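Local coordinates for probable N-glycosylase/DNA lyase (Thermotoga maritima, PDB 3N0U), which is a probable N-glycosylase/DNA lyase of the helix-hairpin-helix superfamily of DNA glycosylases, at residues K77-V80 with E86-E89; H161-M166 with L185-I190; I190-A195 with E200-F205. All coordinates share one frame; numbering follows the deposited sequence.

How the interactions relate
From the N terminus, the chain first reaches interaction 1, which closes the short connection between helices 78-81 and 84-93. It then runs past the sodium site of Val132, Ala135 and Ile138 to the other side of the chain's centre. There interaction 2 closes a longer connection, 169-180, between helices 160-168 and 181-198. Interaction 3 follows at once and closes the short connection 199-201 between helices 181-198 and 202-214. The three contacts are in series, and none nests in another. Interactions 2 and 3 share Ile190 and meet where Val162 and Met166 pack on Leu191. Interaction 1 stands apart, with its centre about 33 Å from that of interaction 2.

Interaction 1 of 3, residues K77-V80 with E86-E89; sequences KGFV and ELAE
Phe79 and Leu87 meet at about a right angle, one side chain across the other. The touching atoms are Phe79 CD1, an ortho carbon of the ring, and Leu87 CD1, one methyl of the leucine fork, 4.0 Å apart. The methyl approaches the ring obliquely. Leu87 points toward the 77-80 segment from its root. Its CG is anti to the backbone N (chi1 180°), which carries the fork toward Phe79. Phe79 starts the other way, away from Leu87. Its CG lies beside its own backbone N (chi1 -68°), and this turn brings the CD1 corner of the ring back within range. Gly78 adds a looser touch. Its carbonyl O is 4.4 Å from Leu87 CD1, so one methyl meets both the ring and the backbone just before it. The backbones are also nearest here, with Gly78 CA 7.1 Å from Leu87 CA.

The contact joins two consecutive helices, 78-81 and 84-93, of the all-helical glycosylase fold. The first helix is very short. Val80 N bonds to Lys77 O at 2.8 Å, three residues back, and this fixes the turn that carries Phe79.

No hydrogen bond crosses between the segments. The touching residues are buried, and Phe79 meets Leu87 as hydrocarbon against hydrocarbon. Both of these side chains also rest on Ile106 of helix 99-109, which gives them a common floor. Phe79 reaches further, to Ser55 and Leu59 of helix 47-59, while its carbonyl O takes a hydrogen bond from Arg110. Charged groups stand outside the pair: Lys77 forms a salt bridge with Glu48, and Glu89 forms one with Arg92.

Interaction 2 of 3, residues H161-M166 with L185-I190; sequences HVLRLM and LYVEEI
Next to Val187, which meets Leu163 and Met166 across the contact, Glu188 OE2 is gripped twice. Arg128 forms a salt bridge with it, and the backbone N of Ala156 gives it a hydrogen bond. Glu188 itself points away from helix 160-168, so this polar grip holds helix 181-198 from another side. Between the two segments there is no hydrogen bond, and the meeting is apolar.

Met166 does most of the work. Its CG lies beside the backbone N (chi1 -67°), and the chain then bends at chi3 (77°). The bend brings the terminal methyl against two residues one helical turn apart. Met166 CE is 3.7 Å from Ile190 CG2 and 3.8 Å from Val187 CG1. The same CE rests 3.7 Å from the backbone O of Val187. The sulfur joins in, with Met166 SD 3.8 Å from Val187 CG1. Met166 and its two partners cross obliquely, and the CE methyl leads.

Val187 CG1 takes a second neighbour one turn earlier on helix 160-168. Leu163 CD2 lies 4.0 Å from it, and these two side chains stand at about a right angle. Only the end of Leu163 comes close. One valine methyl thus meets both a leucine and a methionine.

The segment axes approach to 12.0 Å and their directions differ by 65°. This spacing is wide for packed helices, and the long ends of Met166 and Leu163 bridge it. Nearby groups fill in the surroundings: Trp179 touches Leu163, and Leu158 touches Val187. Helix 202-214 packs on His161, Val162 and Leu165. It also meets helix 181-198, so the three helices touch one another.

Interaction 3 of 3, residues I190-A195 with E200-F205; sequences ILRKVA and ESPGKF
Phe205 lays one face of its ring over the backbone of Ala195. Ala195 CA stands 3.8 Å from the ring centroid, only 8° off the normal, a CH-pi contact. Ala195 CB also packs here, 3.6 Å from Phe205 CG. The phenyl is sent toward helix 181-198 because its CG is anti to the backbone N (chi1 -171°). Leu191 CD1 meets the ring at its edge. Val194 CG1 comes in obliquely, 3.7 Å from Phe205 CZ. Apart from the ring, Arg192 and Pro202 lie side by side, Arg192 CG 3.9 Å from Pro202 CG. The guanidinium leads away to Glu189.

A single hydrogen bond crosses the turn. Glu200 N gives it to Ala195 O at 3.0 Å, nearly straight, with the donor above the carbonyl plane. It ties the end of helix 181-198 to the approach to helix 202-214, and holds the two backbones together where they pass closest. Ser201 is the N-cap of that second helix. Its OG accepts a weak bond from Lys204 N and is also hydrogen-bonded to Glu153.

Apolar and CH-pi packing makes little demand on direction. The one backbone hydrogen bond therefore probably gives this turn its directional fix, while the N-cap bond serves the second helix alone.

Interaction 1 of 3, residues K77-V80 with E86-E89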
loop_
_atom_site.group_PDB
_atom_site.type_symbol
_atom_site.label_atom_id
_atom_site.label_comp_id
_atom_site.label_asym_id
_atom_site.label_seq_id
_atom_site.Cartn_x
_atom_site.Cartn_y
_atom_site.Cartn_z
ATOM N N LYS A 77 9.966 -9.730 13.395
ATOM C CA LYS A 77 11.112 -8.841 13.562
ATOM C C LYS A 77 12.366 -9.333 12.815
ATOM O O LYS A 77 13.383 -8.643 12.778
ATOM C CB LYS A 77 11.414 -8.632 15.051
ATOM C CG LYS A 77 10.337 -7.795 15.762
ATOM C CD LYS A 77 10.688 -7.573 17.229
ATOM C CE LYS A 77 9.742 -6.585 17.891
ATOM N NZ LYS A 77 9.844 -5.229 17.290
ATOM N N GLY A 78 12.281 -10.510 12.205
ATOM C CA GLY A 78 13.353 -10.991 11.353
ATOM C C GLY A 78 13.679 -9.989 10.249
ATOM O O GLY A 78 14.802 -9.926 9.759
ATOM N N PHE A 79 12.697 -9.200 9.828
ATOM C CA PHE A 79 12.979 -8.179 8.821
ATOM C C PHE A 79 14.053 -7.210 9.306
ATOM O O PHE A 79 14.777 -6.639 8.505
ATOM C CB PHE A 79 11.737 -7.369 8.473
ATOM C CG PHE A 79 10.677 -8.149 7.742
ATOM C CD1 PHE A 79 10.993 -8.897 6.618
ATOM C CD2 PHE A 79 9.375 -8.151 8.200
ATOM C CE1 PHE A 79 10.016 -9.607 5.933
ATOM C CE2 PHE A 79 8.401 -8.856 7.543
ATOM C CZ PHE A 79 8.724 -9.598 6.398
ATOM N N VAL A 80 14.107 -6.999 10.619
ATOM C CA VAL A 80 15.054 -6.072 11.222
ATOM C C VAL A 80 16.428 -6.701 11.425
ATOM O O VAL A 80 17.453 -6.050 11.174
ATOM C CB VAL A 80 14.529 -5.580 12.594
ATOM C CG1 VAL A 80 15.545 -4.677 13.286
ATOM C CG2 VAL A 80 13.234 -4.843 12.413
ATOM N N GLU A 86 19.624 -15.719 5.461
ATOM C CA GLU A 86 18.554 -16.303 6.251
ATOM C C GLU A 86 17.204 -15.649 5.944
ATOM O O GLU A 86 16.165 -16.312 5.959
ATOM C CB GLU A 86 18.860 -16.192 7.750
ATOM C CG GLU A 86 19.787 -17.301 8.292
ATOM C CD GLU A 86 21.249 -17.120 7.913
ATOM O OE1 GLU A 86 21.630 -16.006 7.487
ATOM O OE2 GLU A 86 22.025 -18.095 8.055
ATOM N N LEU A 87 17.200 -14.349 5.713
ATOM C CA LEU A 87 15.969 -13.674 5.330
ATOM C C LEU A 87 15.485 -14.181 3.976
ATOM O O LEU A 87 14.306 -14.462 3.795
ATOM C CB LEU A 87 16.187 -12.164 5.292
ATOM C CG LEU A 87 14.964 -11.335 4.893
ATOM C CD1 LEU A 87 13.793 -11.672 5.811
ATOM C CD2 LEU A 87 15.301 -9.860 4.932
ATOM N N ALA A 88 16.391 -14.319 3.017
ATOM C CA ALA A 88 15.993 -14.838 1.707
ATOM C C ALA A 88 15.414 -16.240 1.849
ATOM O O ALA A 88 14.439 -16.599 1.169
ATOM C CB ALA A 88 17.167 -14.838 0.748
ATOM N N GLU A 89 16.009 -17.054 2.719
ATOM C CA GLU A 89 15.505 -18.412 2.886
ATOM C C GLU A 89 14.083 -18.397 3.457
ATOM O O GLU A 89 13.223 -19.166 3.021
ATOM C CB GLU A 89 16.438 -19.246 3.757
ATOM C CG GLU A 89 15.922 -20.652 4.030
ATOM C CD GLU A 89 15.651 -21.453 2.757
ATOM O OE1 GLU A 89 16.371 -21.267 1.753
ATOM O OE2 GLU A 89 14.712 -22.281 2.769
#

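Interaction 2 of 3, residues H161-M166 with L185-I190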
loop_
_atom_site.group_PDB
_atom_site.type_symbol
_atom_site.label_atom_id
_atom_site.label_comp_id
_atom_site.label_asym_id
_atom_site.label_seq_id
_atom_site.Cartn_x
_atom_site.Cartn_y
_atom_site.Cartn_z
ATOM N N HIS A 161 -4.927 -3.430 -10.059
ATOM C CA HIS A 161 -6.374 -3.612 -9.910
ATOM C C HIS A 161 -7.080 -2.272 -9.999
ATOM O O HIS A 161 -8.093 -2.134 -10.673
ATOM C CB HIS A 161 -6.725 -4.262 -8.566
ATOM C CG HIS A 161 -8.144 -4.016 -8.131
ATOM N ND1 HIS A 161 -9.234 -4.446 -8.859
ATOM C CD2 HIS A 161 -8.646 -3.376 -7.048
ATOM C CE1 HIS A 161 -10.346 -4.085 -8.243
ATOM N NE2 HIS A 161 -10.018 -3.434 -7.141
ATOM N N VAL A 162 -6.542 -1.280 -9.301
ATOM C CA VAL A 162 -7.160 0.035 -9.300
ATOM C C VAL A 162 -7.041 0.661 -10.694
ATOM O O VAL A 162 -7.991 1.261 -11.181
ATOM C CB VAL A 162 -6.536 0.921 -8.228
ATOM C CG1 VAL A 162 -7.011 2.354 -8.354
ATOM C CG2 VAL A 162 -6.890 0.363 -6.854
ATOM N N LEU A 163 -5.886 0.521 -11.340
ATOM C CA LEU A 163 -5.703 1.120 -12.667
ATOM C C LEU A 163 -6.637 0.484 -13.691
ATOM O O LEU A 163 -7.177 1.168 -14.554
ATOM C CB LEU A 163 -4.259 1.000 -13.129
ATOM C CG LEU A 163 -3.282 1.848 -12.315
ATOM C CD1 LEU A 163 -1.852 1.474 -12.639
ATOM C CD2 LEU A 163 -3.511 3.344 -12.545
ATOM N N ARG A 164 -6.854 -0.822 -13.587
ATOM C CA ARG A 164 -7.760 -1.478 -14.514
ATOM C C ARG A 164 -9.195 -1.029 -14.290
ATOM O O ARG A 164 -9.947 -0.908 -15.251
ATOM C CB ARG A 164 -7.622 -2.999 -14.451
ATOM C CG ARG A 164 -6.345 -3.512 -15.153
ATOM C CD ARG A 164 -6.310 -5.033 -15.256
ATOM N NE ARG A 164 -6.706 -5.645 -13.991
ATOM C CZ ARG A 164 -5.864 -6.188 -13.116
ATOM N NH1 ARG A 164 -4.558 -6.231 -13.371
ATOM N NH2 ARG A 164 -6.337 -6.703 -11.986
ATOM N N LEU A 165 -9.575 -0.772 -13.038
ATOM C CA LEU A 165 -10.901 -0.220 -12.751
ATOM C C LEU A 165 -11.055 1.169 -13.352
ATOM O O LEU A 165 -12.106 1.517 -13.881
ATOM C CB LEU A 165 -11.161 -0.115 -11.248
ATOM C CG LEU A 165 -11.858 -1.265 -10.552
ATOM C CD1 LEU A 165 -12.058 -0.869 -9.104
ATOM C CD2 LEU A 165 -13.187 -1.602 -11.206
ATOM N N MET A 166 -10.013 1.979 -13.233
ATOM C CA MET A 166 -10.061 3.332 -13.754
ATOM C C MET A 166 -10.158 3.319 -15.271
ATOM O O MET A 166 -10.861 4.124 -15.847
ATOM C CB MET A 166 -8.835 4.117 -13.310
ATOM C CG MET A 166 -8.785 4.369 -11.807
ATOM S SD MET A 166 -7.329 5.345 -11.353
ATOM C CE MET A 166 -7.882 6.973 -11.871
ATOM N N LEU A 185 0.937 11.671 -9.695
ATOM C CA LEU A 185 0.129 12.714 -9.063
ATOM C C LEU A 185 -1.107 13.003 -9.893
ATOM O O LEU A 185 -2.181 13.283 -9.347
ATOM C CB LEU A 185 0.932 14.005 -8.885
ATOM C CG LEU A 185 2.004 13.998 -7.790
ATOM C CD1 LEU A 185 2.827 15.286 -7.802
ATOM C CD2 LEU A 185 1.372 13.798 -6.448
ATOM N N TYR A 186 -0.949 12.947 -11.211
ATOM C CA TYR A 186 -2.054 13.213 -12.129
ATOM C C TYR A 186 -3.147 12.151 -12.041
ATOM O O TYR A 186 -4.322 12.475 -11.893
ATOM C CB TYR A 186 -1.521 13.314 -13.553
ATOM C CG TYR A 186 -2.572 13.538 -14.586
ATOM C CD1 TYR A 186 -3.046 14.814 -14.843
ATOM C CD2 TYR A 186 -3.078 12.487 -15.324
ATOM C CE1 TYR A 186 -4.010 15.034 -15.799
ATOM C CE2 TYR A 186 -4.042 12.695 -16.285
ATOM C CZ TYR A 186 -4.504 13.967 -16.521
ATOM O OH TYR A 186 -5.468 14.165 -17.481
ATOM N N VAL A 187 -2.773 10.878 -12.111
ATOM C CA VAL A 187 -3.768 9.816 -12.035
ATOM C C VAL A 187 -4.355 9.749 -10.616
ATOM O O VAL A 187 -5.535 9.501 -10.432
ATOM C CB VAL A 187 -3.167 8.466 -12.468
ATOM C CG1 VAL A 187 -4.159 7.325 -12.264
ATOM C CG2 VAL A 187 -2.768 8.548 -13.931
ATOM N N GLU A 188 -3.524 10.007 -9.614
ATOM C CA GLU A 188 -4.001 10.049 -8.243
ATOM C C GLU A 188 -5.071 11.128 -8.062
ATOM O O GLU A 188 -6.061 10.910 -7.360
ATOM C CB GLU A 188 -2.833 10.285 -7.295
ATOM C CG GLU A 188 -3.216 10.598 -5.850
ATOM C CD GLU A 188 -1.979 10.729 -4.971
ATOM O OE1 GLU A 188 -1.211 11.718 -5.136
ATOM O OE2 GLU A 188 -1.752 9.821 -4.127
ATOM N N GLU A 189 -4.893 12.281 -8.699
ATOM C CA GLU A 189 -5.846 13.373 -8.537
ATOM C C GLU A 189 -7.176 13.021 -9.208
ATOM O O GLU A 189 -8.237 13.391 -8.714
ATOM C CB GLU A 189 -5.270 14.688 -9.082
ATOM C CG GLU A 189 -6.259 15.846 -9.123
ATOM C CD GLU A 189 -6.762 16.280 -7.744
ATOM O OE1 GLU A 189 -6.139 15.936 -6.715
ATOM O OE2 GLU A 189 -7.793 16.980 -7.685
ATOM N N ILE A 190 -7.125 12.320 -10.339
ATOM C CA ILE A 190 -8.342 11.813 -10.964
ATOM C C ILE A 190 -9.125 10.927 -9.988
ATOM O O ILE A 190 -10.333 11.077 -9.808
ATOM C CB ILE A 190 -8.009 10.994 -12.218
ATOM C CG1 ILE A 190 -7.451 11.911 -13.306
ATOM C CG2 ILE A 190 -9.224 10.262 -12.714
ATOM C CD1 ILE A 190 -7.040 11.183 -14.593
#

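Interaction 3 of 3, residues I190-A195 with E200-F205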
loop_
_atom_site.group_PDB
_atom_site.type_symbol
_atom_site.label_atom_id
_atom_site.label_comp_id
_atom_site.label_asym_id
_atom_site.label_seq_id
_atom_site.Cartn_x
_atom_site.Cartn_y
_atom_site.Cartn_z
ATOM N N ILE A 190 -7.125 12.320 -10.339
ATOM C CA ILE A 190 -8.342 11.813 -10.964
ATOM C C ILE A 190 -9.125 10.927 -9.988
ATOM O O ILE A 190 -10.333 11.077 -9.808
ATOM C CB ILE A 190 -8.009 10.994 -12.218
ATOM C CG1 ILE A 190 -7.451 11.911 -13.306
ATOM C CG2 ILE A 190 -9.224 10.262 -12.714
ATOM C CD1 ILE A 190 -7.040 11.183 -14.593
ATOM N N LEU A 191 -8.432 9.993 -9.353
ATOM C CA LEU A 191 -9.083 9.099 -8.414
ATOM C C LEU A 191 -9.530 9.835 -7.157
ATOM O O LEU A 191 -10.486 9.409 -6.516
ATOM C CB LEU A 191 -8.157 7.938 -8.035
ATOM C CG LEU A 191 -8.844 6.715 -7.418
ATOM C CD1 LEU A 191 -9.836 6.113 -8.366
ATOM C CD2 LEU A 191 -7.812 5.658 -7.027
ATOM N N ARG A 192 -8.835 10.913 -6.791
ATOM C CA ARG A 192 -9.216 11.665 -5.602
ATOM C C ARG A 192 -10.579 12.274 -5.820
ATOM O O ARG A 192 -11.396 12.314 -4.912
ATOM C CB ARG A 192 -8.217 12.770 -5.251
ATOM C CG ARG A 192 -8.504 13.405 -3.892
ATOM C CD ARG A 192 -7.853 14.784 -3.703
ATOM N NE ARG A 192 -8.320 15.765 -4.690
ATOM C CZ ARG A 192 -9.533 16.316 -4.713
ATOM N NH1 ARG A 192 -10.443 15.995 -3.801
ATOM N NH2 ARG A 192 -9.841 17.194 -5.662
ATOM N N LYS A 193 -10.820 12.768 -7.024
ATOM C CA LYS A 193 -12.111 13.375 -7.303
ATOM C C LYS A 193 -13.225 12.330 -7.237
ATOM O O LYS A 193 -14.333 12.643 -6.827
ATOM C CB LYS A 193 -12.105 14.104 -8.648
ATOM C CG LYS A 193 -11.215 15.349 -8.664
ATOM C CD LYS A 193 -11.137 15.944 -10.071
ATOM C CE LYS A 193 -10.638 17.392 -10.059
ATOM N NZ LYS A 193 -9.169 17.518 -10.257
ATOM N N VAL A 194 -12.926 11.087 -7.609
ATOM C CA VAL A 194 -13.917 10.020 -7.512
ATOM C C VAL A 194 -14.180 9.689 -6.044
ATOM O O VAL A 194 -15.323 9.517 -5.633
ATOM C CB VAL A 194 -13.464 8.747 -8.237
ATOM C CG1 VAL A 194 -14.531 7.670 -8.130
ATOM C CG2 VAL A 194 -13.149 9.056 -9.712
ATOM N N ALA A 195 -13.115 9.620 -5.250
ATOM C CA ALA A 195 -13.251 9.362 -3.829
ATOM C C ALA A 195 -14.099 10.446 -3.179
ATOM O O ALA A 195 -14.965 10.165 -2.364
ATOM C CB ALA A 195 -11.886 9.296 -3.174
ATOM N N GLU A 200 -15.447 9.638 0.591
ATOM C CA GLU A 200 -14.374 9.014 1.382
ATOM C C GLU A 200 -13.016 9.579 1.017
ATOM O O GLU A 200 -12.793 10.038 -0.101
ATOM C CB GLU A 200 -14.321 7.491 1.172
ATOM C CG GLU A 200 -15.549 6.723 1.622
ATOM C CD GLU A 200 -15.740 6.696 3.136
ATOM O OE1 GLU A 200 -14.736 6.710 3.874
ATOM O OE2 GLU A 200 -16.916 6.647 3.589
ATOM N N SER A 201 -12.099 9.536 1.974
ATOM C CA SER A 201 -10.709 9.861 1.712
ATOM C C SER A 201 -10.103 8.838 0.754
ATOM O O SER A 201 -10.532 7.693 0.715
ATOM C CB SER A 201 -9.919 9.831 3.015
ATOM O OG SER A 201 -9.844 8.493 3.500
ATOM N N PRO A 202 -9.087 9.240 -0.018
ATOM C CA PRO A 202 -8.404 8.282 -0.894
ATOM C C PRO A 202 -7.953 7.002 -0.172
ATOM O O PRO A 202 -8.075 5.907 -0.721
ATOM C CB PRO A 202 -7.185 9.082 -1.392
ATOM C CG PRO A 202 -7.689 10.506 -1.409
ATOM C CD PRO A 202 -8.567 10.607 -0.177
ATOM N N GLY A 203 -7.458 7.124 1.054
ATOM C CA GLY A 203 -6.903 5.977 1.746
ATOM C C GLY A 203 -7.962 4.938 2.087
ATOM O O GLY A 203 -7.722 3.720 1.989
ATOM N N LYS A 204 -9.142 5.398 2.504
ATOM C CA LYS A 204 -10.256 4.479 2.775
ATOM C C LYS A 204 -10.943 4.033 1.490
ATOM O O LYS A 204 -11.390 2.888 1.376
ATOM C CB LYS A 204 -11.280 5.145 3.700
ATOM C CG LYS A 204 -10.813 5.215 5.121
ATOM C CD LYS A 204 -11.842 5.760 6.066
ATOM C CE LYS A 204 -11.254 5.851 7.463
ATOM N NZ LYS A 204 -12.224 6.451 8.429
ATOM N N PHE A 205 -11.051 4.942 0.536
ATOM C CA PHE A 205 -11.690 4.636 -0.741
ATOM C C PHE A 205 -11.012 3.430 -1.371
ATOM O O PHE A 205 -11.678 2.560 -1.923
ATOM C CB PHE A 205 -11.608 5.844 -1.681
ATOM C CG PHE A 205 -12.418 5.701 -2.924
ATOM C CD1 PHE A 205 -13.788 5.538 -2.855
ATOM C CD2 PHE A 205 -11.818 5.732 -4.169
ATOM C CE1 PHE A 205 -14.545 5.404 -4.003
ATOM C CE2 PHE A 205 -12.584 5.610 -5.328
ATOM C CZ PHE A 205 -13.947 5.451 -5.232
#